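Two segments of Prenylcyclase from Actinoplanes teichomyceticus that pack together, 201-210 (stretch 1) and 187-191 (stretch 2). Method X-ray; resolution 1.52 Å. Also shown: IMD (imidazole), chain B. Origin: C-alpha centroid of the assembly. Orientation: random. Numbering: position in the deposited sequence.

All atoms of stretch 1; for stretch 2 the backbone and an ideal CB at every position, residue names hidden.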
ATOM      1  N   SER A 201      -1.488  -4.730  -5.623  1.00 14.18           N
ATOM      2  CA  SER A 201      -2.891  -4.386  -5.889  1.00 13.91           C
ATOM      3  C   SER A 201      -3.794  -5.557  -5.557  1.00 15.22           C
ATOM      4  O   SER A 201      -4.889  -5.382  -5.019  1.00 14.54           O
ATOM      5  CB  SER A 201      -3.037  -3.971  -7.354  1.00 17.34           C
ATOM      6  OG  SER A 201      -2.188  -4.828  -8.186  1.00 20.76           O
ATOM      7  N   THR A 202      -3.316  -6.783  -5.822  1.00 12.69           N
ATOM      8  CA  THR A 202      -4.167  -7.960  -5.592  1.00 12.27           C
ATOM      9  C   THR A 202      -4.438  -8.176  -4.117  1.00 13.51           C
ATOM     10  O   THR A 202      -5.604  -8.457  -3.701  1.00 14.37           O
ATOM     11  CB  THR A 202      -3.515  -9.202  -6.248  1.00 12.50           C
ATOM     12  OG1 THR A 202      -3.371  -8.914  -7.633  1.00 14.37           O
ATOM     13  CG2 THR A 202      -4.381 -10.470  -6.063  1.00 14.18           C
ATOM     14  N   ALA A 203      -3.388  -8.108  -3.281  1.00 11.96           N
ATOM     15  CA  ALA A 203      -3.578  -8.314  -1.848  1.00 13.19           C
ATOM     16  C   ALA A 203      -4.459  -7.238  -1.236  1.00 13.31           C
ATOM     17  O   ALA A 203      -5.340  -7.544  -0.436  1.00 14.82           O
ATOM     18  CB  ALA A 203      -2.210  -8.339  -1.119  1.00 13.68           C
ATOM     19  N   LEU A 204      -4.238  -5.972  -1.610  1.00 13.77           N
ATOM     20  CA  LEU A 204      -5.086  -4.924  -1.025  1.00 13.16           C
ATOM     21  C   LEU A 204      -6.519  -5.081  -1.490  1.00 14.55           C
ATOM     22  O   LEU A 204      -7.431  -4.898  -0.683  1.00 14.93           O
ATOM     23  CB  LEU A 204      -4.539  -3.542  -1.406  1.00 13.32           C
ATOM     24  CG  LEU A 204      -3.098  -3.267  -0.930  1.00 15.52           C
ATOM     25  CD1 LEU A 204      -2.837  -1.751  -1.170  1.00 15.59           C
ATOM     26  CD2 LEU A 204      -2.819  -3.660   0.497  1.00 17.61           C
ATOM     27  N   ALA A 205      -6.709  -5.442  -2.769  1.00 14.96           N
ATOM     28  CA  ALA A 205      -8.065  -5.609  -3.294  1.00 13.92           C
ATOM     29  C   ALA A 205      -8.814  -6.690  -2.522  1.00 14.95           C
ATOM     30  O   ALA A 205      -9.949  -6.484  -2.056  1.00 15.39           O
ATOM     31  CB  ALA A 205      -8.020  -5.967  -4.761  1.00 16.21           C
ATOM     32  N   VAL A 206      -8.178  -7.845  -2.313  1.00 15.40           N
ATOM     33  CA  VAL A 206      -8.964  -8.905  -1.672  1.00 14.16           C
ATOM     34  C   VAL A 206      -9.206  -8.622  -0.209  1.00 15.13           C
ATOM     35  O   VAL A 206     -10.236  -9.012   0.341  1.00 16.83           O
ATOM     36  CB  VAL A 206      -8.324 -10.292  -1.877  1.00 16.73           C
ATOM     37  CG1 VAL A 206      -8.355 -10.632  -3.326  1.00 16.90           C
ATOM     38  CG2 VAL A 206      -6.918 -10.435  -1.261  1.00 15.72           C
ATOM     39  N   GLU A 207      -8.263  -7.988   0.497  1.00 13.92           N
ATOM     40  CA  GLU A 207      -8.519  -7.615   1.874  1.00 13.77           C
ATOM     41  C   GLU A 207      -9.621  -6.553   1.955  1.00 15.70           C
ATOM     42  O   GLU A 207     -10.500  -6.624   2.832  1.00 16.56           O
ATOM     43  CB  GLU A 207      -7.215  -7.107   2.519  1.00 16.20           C
ATOM     44  CG  GLU A 207      -6.218  -8.294   2.698  1.00 18.27           C
ATOM     45  CD  GLU A 207      -4.952  -7.908   3.378  1.00 23.56           C
ATOM     46  OE1 GLU A 207      -4.743  -6.694   3.612  1.00 23.64           O
ATOM     47  OE2 GLU A 207      -4.141  -8.798   3.664  1.00 19.19           O
ATOM     48  N   SER A 208      -9.594  -5.573   1.048  1.00 14.17           N
ATOM     49  CA  SER A 208     -10.668  -4.579   1.025  1.00 14.62           C
ATOM     50  C   SER A 208     -12.012  -5.198   0.726  1.00 17.10           C
ATOM     51  O   SER A 208     -13.023  -4.786   1.339  1.00 18.71           O
ATOM     52  CB  SER A 208     -10.364  -3.531  -0.033  1.00 14.89           C
ATOM     53  OG  SER A 208      -9.295  -2.671   0.465  1.00 14.99           O
ATOM     54  N   LEU A 209     -12.050  -6.121  -0.251  1.00 16.80           N
ATOM     55  CA  LEU A 209     -13.314  -6.699  -0.726  1.00 17.45           C
ATOM     56  C   LEU A 209     -13.851  -7.709   0.263  1.00 19.98           C
ATOM     57  O   LEU A 209     -15.058  -8.050   0.184  1.00 19.87           O
ATOM     58  CB  LEU A 209     -13.112  -7.333  -2.100  1.00 17.33           C
ATOM     59  CG  LEU A 209     -12.854  -6.472  -3.369  1.00 19.48           C
ATOM     60  CD1 LEU A 209     -12.229  -7.188  -4.573  1.00 22.52           C
ATOM     61  CD2 LEU A 209     -14.105  -5.721  -3.876  1.00 22.62           C
ATOM     62  N   ALA A 210     -13.029  -8.199   1.189  1.00 20.02           N
ATOM     63  CA  ALA A 210     -13.524  -9.188   2.161  1.00 19.53           C
ATOM     64  C   ALA A 210     -14.579  -8.577   3.045  1.00 20.74           C
ATOM     65  O   ALA A 210     -15.327  -9.296   3.687  1.00 23.53           O
ATOM     66  CB  ALA A 210     -12.372  -9.702   2.995  1.00 23.89           C
ATOM     67  N   UNK A 187      -7.058 -13.835 -15.254  1.00 19.95           N
ATOM     68  CA  UNK A 187      -6.156 -14.734 -14.541  1.00 20.59           C
ATOM     69  C   UNK A 187      -6.242 -14.564 -13.021  1.00 19.08           C
ATOM     70  O   UNK A 187      -5.651 -15.360 -12.290  1.00 21.04           O
ATOM     71  CB  UNK A 187      -4.717 -14.500 -15.006  1.00 20.59           C
ATOM     72  N   UNK A 188      -7.046 -13.606 -12.522  1.00 18.40           N
ATOM     73  CA  UNK A 188      -7.357 -13.475 -11.109  1.00 16.72           C
ATOM     74  C   UNK A 188      -6.660 -12.319 -10.384  1.00 15.25           C
ATOM     75  O   UNK A 188      -7.050 -11.979  -9.274  1.00 16.30           O
ATOM     76  CB  UNK A 188      -6.999 -14.786 -10.406  1.00 16.72           C
ATOM     77  N   UNK A 189      -5.614 -11.767 -10.967  1.00 16.76           N
ATOM     78  CA  UNK A 189      -4.939 -10.664 -10.311  1.00 16.38           C
ATOM     79  C   UNK A 189      -5.485  -9.320 -10.724  1.00 16.02           C
ATOM     80  O   UNK A 189      -6.164  -9.145 -11.743  1.00 17.78           O
ATOM     81  CB  UNK A 189      -3.438 -10.719 -10.603  1.00 16.38           C
ATOM     82  N   UNK A 190      -5.114  -8.308  -9.932  1.00 14.63           N
ATOM     83  CA  UNK A 190      -5.363  -6.938 -10.334  1.00 14.49           C
ATOM     84  C   UNK A 190      -4.055  -6.271 -10.699  1.00 15.06           C
ATOM     85  O   UNK A 190      -3.062  -6.478 -10.008  1.00 17.46           O
ATOM     86  CB  UNK A 190      -6.076  -6.162  -9.225  1.00 14.49           C
ATOM     87  N   UNK A 191      -4.057  -5.409 -11.688  1.00 16.32           N
ATOM     88  CA  UNK A 191      -2.864  -4.650 -12.026  1.00 16.86           C
ATOM     89  C   UNK A 191      -2.690  -3.466 -11.078  1.00 16.57           C
ATOM     90  O   UNK A 191      -3.610  -3.063 -10.383  1.00 15.35           O
ATOM     91  CB  UNK A 191      -2.933  -4.166 -13.476  1.00 16.86           C
TER
HETATM   92  N1  IMD B 401      -6.784  -3.095   2.157  1.00 17.87           N
HETATM   93  C2  IMD B 401      -5.678  -3.568   2.830  1.00 18.39           C
HETATM   94  N3  IMD B 401      -4.917  -2.498   3.180  1.00 18.33           N
HETATM   95  C4  IMD B 401      -5.568  -1.384   2.769  1.00 15.56           C
HETATM   96  C5  IMD B 401      -6.746  -1.714   2.115  1.00 14.26           C

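Position 187 lies beyond the reach of the helix formed by stretch 1: nothing of that helix comes within 5.5 Å of its ideal CB, and the backbone angles (-79/-3) are ordinary. Almost any residue would serve, a polar one perhaps most naturally. The deposited residue is Thr-187, whose hydroxyl turns along its own stretch.

Position 188 is decided by its backbone. With phi at 106° and psi at -17°, a CB would be jammed against the carbonyl O of position 187, although stretch 1 itself leaves the space open. Glycine is called for, and Gly-188 is found.

At position 189 the CA-to-CB bond runs sideways to the helix, and the ideal CB lies 3.5 Å from Thr-202 OG1. The helix touches the root of the side chain but offers no charge to hold its end, so many residues able to lead away from the helix would suit, polar ones included. The deposited Glu-189 does so: its CB stays 3.5 Å from Thr-202 OG1, while its carboxylate turns back to accept a very short hydrogen bond, 2.4 Å from Thr-187 OG1 to Glu-189 OE1.

Position 190 faces the helix squarely. Its backbone N donates to Thr-202 OG1 at 2.9 Å with a nearly straight angle of 165°, and its carbonyl O accepts from Ser-201 OG at 2.6 Å. These bonds would be available to any residue with a free NH; with both made, CA-to-CB points toward the helix, and the ideal CB lies 4.2 Å from Ser-201 CB and 4.9 Å from Ala-205 CB. Beyond lie the small methyl of Ala-205 and the apolar side chains of Val-206 and Leu-209, an apolar track along the helix. Leucine, methionine or phenylalanine could use part of it; a broad, flat ring can use more. Trp-190, with chi1 at -78° (m), lays its indole along this track. Ala-205 CB sits over one face, 3.7 Å from the centroid of the six-membered ring, in a CH-pi contact 13° off the ring normal. Farther along the ring, Val-206 CG1 meets Trp-190 CZ3 at 3.7 Å and Leu-209 CD1 meets Trp-190 CZ2 at 3.6 Å. The indole NE1 finds its hydrogen bond elsewhere in the structure.

At position 191 CA-to-CB points away, and the ideal CB is still 5.4 Å from Ser-201 OG. The extended angles (-80/163) admit many residues, proline among them, since stretch 1 asks nothing of the backbone N here. Pro-191 is deposited.

Stretch 2 (187-191) TGEWP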
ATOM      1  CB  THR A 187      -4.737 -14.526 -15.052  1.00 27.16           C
ATOM      2  OG1 THR A 187      -4.500 -13.133 -15.194  1.00 28.67           O
ATOM      3  CG2 THR A 187      -4.572 -15.214 -16.455  1.00 30.99           C
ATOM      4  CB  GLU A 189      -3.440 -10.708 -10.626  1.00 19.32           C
ATOM      5  CG  GLU A 189      -3.005 -10.098 -11.929  1.00 22.82           C
ATOM      6  CD  GLU A 189      -3.132 -11.030 -13.127  1.00 25.57           C
ATOM      7  OE1 GLU A 189      -4.003 -11.952 -13.163  1.00 22.79           O
ATOM      8  OE2 GLU A 189      -2.313 -10.811 -14.060  1.00 26.58           O
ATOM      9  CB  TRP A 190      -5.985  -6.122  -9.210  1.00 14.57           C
ATOM     10  CG  TRP A 190      -7.482  -6.359  -8.976  1.00 14.09           C
ATOM     11  CD1 TRP A 190      -8.480  -5.587  -9.496  1.00 15.21           C
ATOM     12  CD2 TRP A 190      -8.117  -7.364  -8.160  1.00 14.37           C
ATOM     13  NE1 TRP A 190      -9.706  -6.036  -9.060  1.00 15.48           N
ATOM     14  CE2 TRP A 190      -9.527  -7.134  -8.257  1.00 15.15           C
ATOM     15  CE3 TRP A 190      -7.656  -8.470  -7.442  1.00 15.66           C
ATOM     16  CZ2 TRP A 190     -10.470  -7.914  -7.606  1.00 15.72           C
ATOM     17  CZ3 TRP A 190      -8.600  -9.246  -6.729  1.00 15.98           C
ATOM     18  CH2 TRP A 190     -10.000  -8.955  -6.841  1.00 16.53           C
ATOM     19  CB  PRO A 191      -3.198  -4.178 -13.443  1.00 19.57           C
ATOM     20  CG  PRO A 191      -4.653  -3.895 -13.353  1.00 20.10           C
ATOM     21  CD  PRO A 191      -5.203  -5.069 -12.572  1.00 17.40           C
TER
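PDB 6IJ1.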